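Local atomic coordinates of Vlm2 (Streptomyces tsusimaensis, PDB entry 6ECB), a protein that is a nonribosomal peptide synthetase of valinomycin biosynthesis, whose C-terminal thioesterase domain, described here, probably releases the depsipeptide product. Residues Leu134-Thr139 and Ile237-Thr242. Numbering follows the deposited sequence.
Sequences LIILDT and IHVFRT
Two neighbouring parallel strands of an alpha/beta-hydrolase sheet, 134-137 and 237-241, run side by side, and the first leads into Asp138, probably the acid of the catalytic triad. Three nearly straight backbone bonds join them: His238 N to Leu134 O, Ile136 N to His238 O and Phe240 N to Ile136 O, the last with 179° at the hydrogen. Beyond them Asp138 N reaches Phe240 O in a weak, bent bond. On one face Ile135 CG2 lies 3.9 Å from Phe240 CE1, crossing the ring obliquely, while Leu137 CD2 runs alongside, 4.1 Å from Phe240 CB; helix 281-293 packs on this face through Leu289. On the other, Leu134 and Ile237 point the same way, CD2 to CG1 at 4.2 Å, and helix 112-126 covers Leu134. Strand order and GxSxG elbow fit the hydrolase fold, and Asp138 sits just past its strand, with a positive phi of 59°. CG stands anti to the backbone N (chi1 -161°), which carries the carboxylate over to Thr242, whose side chain it crosses at about a right angle. Thr242 N donates to Asp138 OD1 at 2.7 Å, from well above the carboxylate plane, and Thr242 OG1 donates to Asp138 OD2 at 2.8 Å, also from above it. His245 NE2 also bonds OD1, and His273 ND1 bonds OD2, consistent with a charge relay to Ser111. An alanine in place of Asp138 would remove the carboxylate and probably leave His273 poorly oriented and Thr242 less firmly held. So many donors around a buried carboxylate would be expected to keep it ionised, and OD1 and OD2 each having two partners fixes its rotation.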
loop_
_atom_site.group_PDB
_atom_site.type_symbol
_atom_site.label_atom_id
_atom_site.label_comp_id
_atom_site.label_asym_id
_atom_site.label_seq_id
_atom_site.Cartn_x
_atom_site.Cartn_y
_atom_site.Cartn_z
ATOM N N LEU A 134 11.489 -5.195 5.959
ATOM C CA LEU A 134 10.201 -5.204 5.280
ATOM C C LEU A 134 9.103 -4.981 6.305
ATOM O O LEU A 134 9.039 -5.689 7.312
ATOM C CB LEU A 134 9.979 -6.525 4.555
ATOM C CG LEU A 134 8.599 -6.775 3.956
ATOM C CD1 LEU A 134 8.393 -5.867 2.750
ATOM C CD2 LEU A 134 8.491 -8.224 3.514
ATOM N N ILE A 135 8.244 -3.990 6.044
ATOM C CA ILE A 135 7.107 -3.669 6.892
ATOM C C ILE A 135 5.845 -4.127 6.165
ATOM O O ILE A 135 5.481 -3.573 5.115
ATOM C CB ILE A 135 7.058 -2.169 7.205
ATOM C CG1 ILE A 135 8.289 -1.790 8.026
ATOM C CG2 ILE A 135 5.722 -1.772 7.873
ATOM C CD1 ILE A 135 8.456 -0.289 8.248
ATOM N N ILE A 136 5.160 -5.116 6.734
ATOM C CA ILE A 136 3.897 -5.621 6.202
ATOM C C ILE A 136 2.762 -5.042 7.039
ATOM O O ILE A 136 2.711 -5.214 8.269
ATOM C CB ILE A 136 3.849 -7.157 6.206
ATOM C CG1 ILE A 136 4.893 -7.743 5.245
ATOM C CG2 ILE A 136 2.415 -7.638 5.888
ATOM C CD1 ILE A 136 4.695 -7.379 3.790
ATOM N N LEU A 137 1.820 -4.380 6.368
ATOM C CA LEU A 137 0.665 -3.794 7.039
ATOM C C LEU A 137 -0.554 -4.682 6.780
ATOM O O LEU A 137 -1.200 -4.606 5.729
ATOM C CB LEU A 137 0.435 -2.368 6.558
ATOM C CG LEU A 137 1.583 -1.402 6.852
ATOM C CD1 LEU A 137 1.222 -0.035 6.264
ATOM C CD2 LEU A 137 1.885 -1.284 8.334
ATOM N N ASP A 138 -0.805 -5.568 7.736
ATOM C CA ASP A 138 -2.069 -6.275 7.909
ATOM C C ASP A 138 -2.510 -7.119 6.711
ATOM O O ASP A 138 -3.703 -7.177 6.391
ATOM C CB ASP A 138 -3.178 -5.271 8.284
ATOM C CG ASP A 138 -4.357 -5.946 8.919
ATOM O OD1 ASP A 138 -4.130 -6.861 9.745
ATOM O OD2 ASP A 138 -5.499 -5.546 8.625
ATOM N N THR A 139 -1.574 -7.834 6.065
ATOM C CA THR A 139 -1.964 -8.861 5.122
ATOM C C THR A 139 -1.128 -10.102 5.402
ATOM O O THR A 139 0.081 -9.981 5.612
ATOM C CB THR A 139 -1.786 -8.473 3.624
ATOM O OG1 THR A 139 -2.268 -9.544 2.805
ATOM C CG2 THR A 139 -0.387 -8.254 3.250
ATOM N N ILE A 237 11.586 -8.875 8.908
ATOM C CA ILE A 237 10.206 -8.567 8.562
ATOM C C ILE A 237 9.474 -8.150 9.830
ATOM O O ILE A 237 9.607 -8.803 10.875
ATOM C CB ILE A 237 9.524 -9.773 7.913
ATOM C CG1 ILE A 237 10.311 -10.225 6.705
ATOM C CG2 ILE A 237 8.101 -9.430 7.552
ATOM C CD1 ILE A 237 9.736 -11.431 6.045
ATOM N N HIS A 238 8.709 -7.054 9.745
ATOM C CA HIS A 238 7.811 -6.624 10.810
ATOM C C HIS A 238 6.405 -6.673 10.253
ATOM O O HIS A 238 6.131 -6.013 9.252
ATOM C CB HIS A 238 8.074 -5.199 11.274
ATOM C CG HIS A 238 9.135 -5.093 12.316
ATOM N ND1 HIS A 238 10.465 -5.124 11.987
ATOM C CD2 HIS A 238 9.076 -4.989 13.671
ATOM C CE1 HIS A 238 11.192 -5.021 13.085
ATOM N NE2 HIS A 238 10.373 -4.943 14.127
ATOM N N VAL A 239 5.531 -7.441 10.893
ATOM C CA VAL A 239 4.149 -7.620 10.467
ATOM C C VAL A 239 3.265 -6.910 11.487
ATOM O O VAL A 239 3.276 -7.262 12.671
ATOM C CB VAL A 239 3.782 -9.113 10.398
ATOM C CG1 VAL A 239 2.336 -9.318 9.940
ATOM C CG2 VAL A 239 4.749 -9.884 9.495
ATOM N N PHE A 240 2.506 -5.925 11.046
ATOM C CA PHE A 240 1.580 -5.190 11.898
ATOM C C PHE A 240 0.187 -5.665 11.512
ATOM O O PHE A 240 -0.231 -5.467 10.368
ATOM C CB PHE A 240 1.734 -3.673 11.699
ATOM C CG PHE A 240 3.079 -3.156 12.129
ATOM C CD1 PHE A 240 4.170 -3.207 11.256
ATOM C CD2 PHE A 240 3.273 -2.671 13.407
ATOM C CE1 PHE A 240 5.411 -2.780 11.667
ATOM C CE2 PHE A 240 4.524 -2.236 13.826
ATOM C CZ PHE A 240 5.598 -2.291 12.939
ATOM N N ARG A 241 -0.517 -6.298 12.454
ATOM C CA ARG A 241 -1.776 -6.949 12.121
ATOM C C ARG A 241 -2.897 -6.469 13.025
ATOM O O ARG A 241 -2.739 -6.388 14.250
ATOM C CB ARG A 241 -1.665 -8.485 12.231
ATOM C CG ARG A 241 -1.133 -8.939 13.551
ATOM C CD ARG A 241 -1.338 -10.446 13.778
ATOM N NE ARG A 241 -0.569 -10.900 14.930
ATOM C CZ ARG A 241 -0.087 -12.129 15.081
ATOM N NH1 ARG A 241 -0.310 -13.071 14.166
ATOM N NH2 ARG A 241 0.622 -12.415 16.153
ATOM N N THR A 242 -4.042 -6.214 12.402
ATOM C CA THR A 242 -5.253 -5.910 13.150
ATOM C C THR A 242 -5.822 -7.208 13.725
ATOM O O THR A 242 -5.411 -8.318 13.354
ATOM C CB THR A 242 -6.283 -5.190 12.274
ATOM O OG1 THR A 242 -6.663 -5.991 11.142
ATOM C CG2 THR A 242 -5.731 -3.854 11.781
#